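Local coordinates for F1 capsule-anchoring protein (Yersinia pestis, PDB 3FCG), which is an outer-membrane usher whose middle domain, which resembles a Caf1 subunit, is crucial for secretion of Caf1 fibres, at residues A27-L32 and F48-L53; S59-V64 and V75-Y80. All blocks are in the same frame, centred on the assembly; numbering follows the deposited sequence.

The chain opens with strand 10-23, then strand 27-32, which is hydrogen-bonded on one side to strand 37-43 and on the other to strand 60-67. Interaction 1 closes first: after 15 residues the chain returns at 48-53, whose first residues lie in the other sheet beside strand 10-23, and lays its side chains on those of 27-32. Interaction 2 then closes the hairpin of strands 60-67 and 73-80. The two loops follow in series, neither nested nor crossed. They meet where Val29 CG1 packs on Val64 CG1 and where Leu32 N probably bonds to Lys63 O. Interaction 1 joins the two sheets; interaction 2 pairs one sheet's outermost strand within this chain, 73-80, with its neighbour. Both also touch the second subunit.

Interaction 1. Residues A27-L32 and F48-L53; sequences ARVEVL and FELANL
Val29 points its two methyls at Phe48 and Leu50, and this is where strand 27-32 and segment 48-53 pack closely. CG2 of Val29 stands over the centre of the Phe48 ring, 4.0 Å from the centroid and 11° off the ring normal, a CH-pi contact in which the two side chains meet tip to tip. The ring gets there with CG between the backbone N and the carbonyl carbon (chi1 63°). The other methyl, Val29 CG1, anti to its own backbone N, lies 3.6 Å from Leu50 CD2. That same Leu50 methyl reaches Val31 CG2 at 3.9 Å, the two side chains sliding past each other in opposite directions.

Toward Leu53 the contact slackens: Val31 CG1 and Leu53 CD2 are 4.3 Å apart, and Leu53 is partly exposed, packing also on Tyr11 of the second subunit. Glu30 turns away from the contact, and its OE1 is hydrogen-bonded to His67 NE2.

The strand axes of the two segments lie 10.0 Å apart. Between these segments the two sheets meet through aliphatic and aromatic surfaces, with no hydrogen bond, as in the core of a beta sandwich.

Interaction 2. Residues S59-V64 and V75-Y80; sequences SGELKV and VFTVPY
An antiparallel beta hairpin joins strands 60-67 and 73-80, the latter outermost in the four-stranded sheet within this chain, the former next in; Gly60, Leu62 and Val64 make its hydrogen-bonded pairs with Tyr80, Val78 and Phe76. Each pair exchanges two backbone bonds. In the central pair, Leu62 N to Val78 O is 2.7 Å and nearly straight at 169°.

On the face carrying Leu62, Val64, Phe76, Val78 and Tyr80, apolar side chains meet. CG2 of Val64 touches CG2 of Val78 at 3.7 Å, the two valines crossing obliquely, while Leu62 CG comes within 3.7 Å of Tyr80 CD2, the side chains at about a right angle. Leu62 also touches Val31, and both Leu62 and Val78 touch Tyr11 of the second subunit.

Tyr80, its CG between the backbone N and the carbonyl carbon (chi1 75°), lays its ring against the backbone of Ser59 and Gly60. Gly60 N sits over the ring centre, 3.7 Å above the plane, Ser59 C lies over the same face nearer the rim, and Gly60 CA makes an off-centre CH-pi contact. The backbone angles at Gly60 suit a residue without a CB, which would press on Ser59 O and crowd the Tyr80 ring.

Polar groups gather on the other face. Lys63 and Thr77 lie side by side, pointing the same way, and the lysine chain, bent at chi2 (-79°), carries NZ to within 3.2 Å of Thr77 OG1, a hydrogen bond. Glu61 crosses Thr77 obliquely, its OE1 3.7 Å from the methyl CG2.

Six backbone bonds therefore set the register, and chemistry divides the faces: an apolar one turned to the domain interior and second subunit, and a largely polar one bearing Glu61, Lys63 and Thr77, with Pro79 beside them, consistent with one side in water.

Interaction 1. Residues A27-L32 and F48-L53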
loop_
_atom_site.group_PDB
_atom_site.type_symbol
_atom_site.label_atom_id
_atom_site.label_comp_id
_atom_site.label_asym_id
_atom_site.label_seq_id
_atom_site.Cartn_x
_atom_site.Cartn_y
_atom_site.Cartn_z
ATOM N N ALA A 27 1.116 -9.887 19.079
ATOM C CA ALA A 27 -0.265 -9.553 19.408
ATOM C C ALA A 27 -1.229 -9.530 18.222
ATOM O O ALA A 27 -0.827 -9.700 17.068
ATOM C CB ALA A 27 -0.302 -8.217 20.145
ATOM N N ARG A 28 -2.508 -9.334 18.538
ATOM C CA ARG A 28 -3.558 -9.119 17.550
ATOM C C ARG A 28 -4.010 -7.668 17.625
ATOM O O ARG A 28 -4.507 -7.221 18.663
ATOM C CB ARG A 28 -4.741 -10.050 17.819
ATOM C CG ARG A 28 -5.983 -9.746 16.988
ATOM C CD ARG A 28 -7.051 -10.804 17.178
ATOM N NE ARG A 28 -7.793 -10.660 18.428
ATOM C CZ ARG A 28 -8.982 -10.071 18.539
ATOM N NH1 ARG A 28 -9.584 -9.554 17.475
ATOM N NH2 ARG A 28 -9.574 -9.999 19.722
ATOM N N VAL A 29 -3.836 -6.935 16.529
ATOM C CA VAL A 29 -4.249 -5.533 16.480
ATOM C C VAL A 29 -5.593 -5.385 15.772
ATOM O O VAL A 29 -5.717 -5.657 14.577
ATOM C CB VAL A 29 -3.186 -4.626 15.817
ATOM C CG1 VAL A 29 -3.550 -3.163 16.014
ATOM C CG2 VAL A 29 -1.808 -4.896 16.400
ATOM N N GLU A 30 -6.593 -4.953 16.533
ATOM C CA GLU A 30 -7.944 -4.764 16.025
ATOM C C GLU A 30 -8.233 -3.278 15.831
ATOM O O GLU A 30 -7.886 -2.454 16.683
ATOM C CB GLU A 30 -8.953 -5.379 16.997
ATOM C CG GLU A 30 -10.396 -5.380 16.510
ATOM C CD GLU A 30 -11.359 -5.962 17.527
ATOM O OE1 GLU A 30 -10.969 -6.126 18.702
ATOM O OE2 GLU A 30 -12.513 -6.258 17.152
ATOM N N VAL A 31 -8.864 -2.943 14.707
ATOM C CA VAL A 31 -9.254 -1.565 14.418
ATOM C C VAL A 31 -10.775 -1.461 14.319
ATOM O O VAL A 31 -11.400 -2.095 13.468
ATOM C CB VAL A 31 -8.571 -1.018 13.134
ATOM C CG1 VAL A 31 -9.067 0.381 12.804
ATOM C CG2 VAL A 31 -7.054 -1.007 13.290
ATOM N N LEU A 32 -11.357 -0.667 15.214
ATOM C CA LEU A 32 -12.799 -0.445 15.257
ATOM C C LEU A 32 -13.142 0.946 14.745
ATOM O O LEU A 32 -12.365 1.887 14.919
ATOM C CB LEU A 32 -13.320 -0.591 16.688
ATOM C CG LEU A 32 -13.230 -1.936 17.405
ATOM C CD1 LEU A 32 -13.266 -1.702 18.896
ATOM C CD2 LEU A 32 -14.359 -2.858 16.988
ATOM N N PHE A 48 4.626 -1.994 14.223
ATOM C CA PHE A 48 3.723 -2.528 13.203
ATOM C C PHE A 48 3.127 -1.428 12.328
ATOM O O PHE A 48 3.008 -0.279 12.756
ATOM C CB PHE A 48 2.614 -3.398 13.827
ATOM C CG PHE A 48 1.687 -2.658 14.763
ATOM C CD1 PHE A 48 1.847 -2.759 16.138
ATOM C CD2 PHE A 48 0.635 -1.887 14.270
ATOM C CE1 PHE A 48 0.987 -2.090 17.008
ATOM C CE2 PHE A 48 -0.229 -1.213 15.131
ATOM C CZ PHE A 48 -0.052 -1.317 16.503
ATOM N N GLU A 49 2.756 -1.791 11.104
ATOM C CA GLU A 49 2.106 -0.867 10.181
ATOM C C GLU A 49 0.918 -1.547 9.506
ATOM O O GLU A 49 1.071 -2.570 8.830
ATOM C CB GLU A 49 3.102 -0.349 9.142
ATOM C CG GLU A 49 2.636 0.891 8.396
ATOM C CD GLU A 49 3.651 1.373 7.383
ATOM O OE1 GLU A 49 4.261 2.438 7.615
ATOM O OE2 GLU A 49 3.845 0.683 6.360
ATOM N N LEU A 50 -0.263 -0.968 9.696
ATOM C CA LEU A 50 -1.505 -1.558 9.210
ATOM C C LEU A 50 -2.036 -0.857 7.964
ATOM O O LEU A 50 -2.554 0.258 8.038
ATOM C CB LEU A 50 -2.560 -1.552 10.319
ATOM C CG LEU A 50 -2.695 -2.738 11.283
ATOM C CD1 LEU A 50 -1.363 -3.360 11.695
ATOM C CD2 LEU A 50 -3.489 -2.310 12.503
ATOM N N ALA A 51 -1.890 -1.522 6.820
ATOM C CA ALA A 51 -2.448 -1.050 5.556
ATOM C C ALA A 51 -3.856 -1.613 5.371
ATOM O O ALA A 51 -4.302 -2.444 6.166
ATOM C CB ALA A 51 -1.546 -1.447 4.398
ATOM N N ASN A 52 -4.543 -1.161 4.320
ATOM C CA ASN A 52 -5.952 -1.503 4.062
ATOM C C ASN A 52 -6.886 -1.094 5.210
ATOM O O ASN A 52 -6.985 -1.779 6.233
ATOM C CB ASN A 52 -6.124 -2.991 3.701
ATOM C CG ASN A 52 -7.570 -3.357 3.386
ATOM O OD1 ASN A 52 -8.224 -2.716 2.559
ATOM N ND2 ASN A 52 -8.073 -4.397 4.045
ATOM N N LEU A 53 -7.557 0.038 5.019
ATOM C CA LEU A 53 -8.409 0.643 6.036
ATOM C C LEU A 53 -9.580 1.346 5.342
ATOM O O LEU A 53 -9.552 1.517 4.120
ATOM C CB LEU A 53 -7.600 1.651 6.865
ATOM C CG LEU A 53 -6.465 1.157 7.771
ATOM C CD1 LEU A 53 -5.459 2.268 8.012
ATOM C CD2 LEU A 53 -6.995 0.607 9.092
#

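Interaction 2. Residues S59-V64 and V75-Y80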
loop_
_atom_site.group_PDB
_atom_site.type_symbol
_atom_site.label_atom_id
_atom_site.label_comp_id
_atom_site.label_asym_id
_atom_site.label_seq_id
_atom_site.Cartn_x
_atom_site.Cartn_y
_atom_site.Cartn_z
ATOM N N SER A 59 -13.360 11.861 7.670
ATOM C CA SER A 59 -12.654 12.044 8.938
ATOM C C SER A 59 -13.463 11.496 10.116
ATOM O O SER A 59 -14.617 11.087 9.952
ATOM C CB SER A 59 -12.307 13.521 9.159
ATOM O OG SER A 59 -13.477 14.309 9.302
ATOM N N GLY A 60 -12.849 11.485 11.296
ATOM C CA GLY A 60 -13.504 10.990 12.502
ATOM C C GLY A 60 -12.539 10.328 13.464
ATOM O O GLY A 60 -11.439 10.835 13.697
ATOM N N GLU A 61 -12.957 9.191 14.019
ATOM C CA GLU A 61 -12.167 8.474 15.020
ATOM C C GLU A 61 -12.173 6.961 14.831
ATOM O O GLU A 61 -13.198 6.365 14.491
ATOM C CB GLU A 61 -12.665 8.803 16.427
ATOM C CG GLU A 61 -12.166 10.128 16.973
ATOM C CD GLU A 61 -12.848 10.520 18.267
ATOM O OE1 GLU A 61 -13.536 9.663 18.869
ATOM O OE2 GLU A 61 -12.696 11.691 18.681
ATOM N N LEU A 62 -11.014 6.352 15.064
ATOM C CA LEU A 62 -10.889 4.902 15.117
ATOM C C LEU A 62 -10.611 4.464 16.554
ATOM O O LEU A 62 -10.191 5.270 17.389
ATOM C CB LEU A 62 -9.762 4.415 14.198
ATOM C CG LEU A 62 -9.842 4.655 12.686
ATOM C CD1 LEU A 62 -8.499 4.347 12.044
ATOM C CD2 LEU A 62 -10.950 3.838 12.030
ATOM N N LYS A 63 -10.861 3.188 16.836
ATOM C CA LYS A 63 -10.487 2.586 18.111
ATOM C C LYS A 63 -9.527 1.433 17.843
ATOM O O LYS A 63 -9.840 0.519 17.080
ATOM C CB LYS A 63 -11.721 2.094 18.874
ATOM C CG LYS A 63 -12.775 3.163 19.157
ATOM C CD LYS A 63 -12.390 4.040 20.336
ATOM C CE LYS A 63 -13.510 5.003 20.695
ATOM N NZ LYS A 63 -13.187 5.781 21.924
ATOM N N VAL A 64 -8.351 1.490 18.459
ATOM C CA VAL A 64 -7.320 0.478 18.237
ATOM C C VAL A 64 -7.034 -0.294 19.523
ATOM O O VAL A 64 -6.556 0.274 20.508
ATOM C CB VAL A 64 -6.015 1.099 17.667
ATOM C CG1 VAL A 64 -4.938 0.039 17.499
ATOM C CG2 VAL A 64 -6.283 1.781 16.333
ATOM N N VAL A 75 -5.835 -0.206 24.844
ATOM C CA VAL A 75 -6.905 0.460 24.104
ATOM C C VAL A 75 -6.602 1.941 23.873
ATOM O O VAL A 75 -6.280 2.676 24.812
ATOM C CB VAL A 75 -8.265 0.306 24.826
ATOM C CG1 VAL A 75 -9.355 1.058 24.086
ATOM C CG2 VAL A 75 -8.637 -1.166 24.960
ATOM N N PHE A 76 -6.711 2.366 22.617
ATOM C CA PHE A 76 -6.449 3.748 22.227
ATOM C C PHE A 76 -7.557 4.297 21.333
ATOM O O PHE A 76 -8.260 3.537 20.661
ATOM C CB PHE A 76 -5.116 3.851 21.480
ATOM C CG PHE A 76 -3.963 3.199 22.186
ATOM C CD1 PHE A 76 -3.616 1.880 21.903
ATOM C CD2 PHE A 76 -3.214 3.905 23.124
ATOM C CE1 PHE A 76 -2.540 1.271 22.547
ATOM C CE2 PHE A 76 -2.138 3.305 23.775
ATOM C CZ PHE A 76 -1.801 1.984 23.487
ATOM N N THR A 77 -7.704 5.619 21.334
ATOM C CA THR A 77 -8.537 6.307 20.356
ATOM C C THR A 77 -7.613 6.947 19.328
ATOM O O THR A 77 -6.754 7.755 19.681
ATOM C CB THR A 77 -9.433 7.389 21.010
ATOM O OG1 THR A 77 -10.187 6.811 22.082
ATOM C CG2 THR A 77 -10.399 7.990 19.989
ATOM N N VAL A 78 -7.772 6.570 18.063
ATOM C CA VAL A 78 -6.955 7.140 16.993
ATOM C C VAL A 78 -7.796 8.049 16.093
ATOM O O VAL A 78 -8.675 7.571 15.371
ATOM C CB VAL A 78 -6.218 6.052 16.163
ATOM C CG1 VAL A 78 -5.458 6.676 14.998
ATOM C CG2 VAL A 78 -5.262 5.270 17.044
ATOM N N PRO A 79 -7.537 9.368 16.150
ATOM C CA PRO A 79 -8.220 10.317 15.279
ATOM C C PRO A 79 -7.685 10.212 13.858
ATOM O O PRO A 79 -6.471 10.236 13.654
ATOM C CB PRO A 79 -7.848 11.683 15.876
ATOM C CG PRO A 79 -7.193 11.393 17.196
ATOM C CD PRO A 79 -6.589 10.044 17.050
ATOM N N TYR A 80 -8.584 10.074 12.889
ATOM C CA TYR A 80 -8.181 10.046 11.488
ATOM C C TYR A 80 -8.763 11.214 10.701
ATOM O O TYR A 80 -9.774 11.803 11.092
ATOM C CB TYR A 80 -8.518 8.700 10.836
ATOM C CG TYR A 80 -9.974 8.469 10.505
ATOM C CD1 TYR A 80 -10.460 8.698 9.219
ATOM C CD2 TYR A 80 -10.861 7.994 11.468
ATOM C CE1 TYR A 80 -11.797 8.474 8.903
ATOM C CE2 TYR A 80 -12.199 7.765 11.162
ATOM C CZ TYR A 80 -12.660 8.009 9.881
ATOM O OH TYR A 80 -13.983 7.783 9.578
#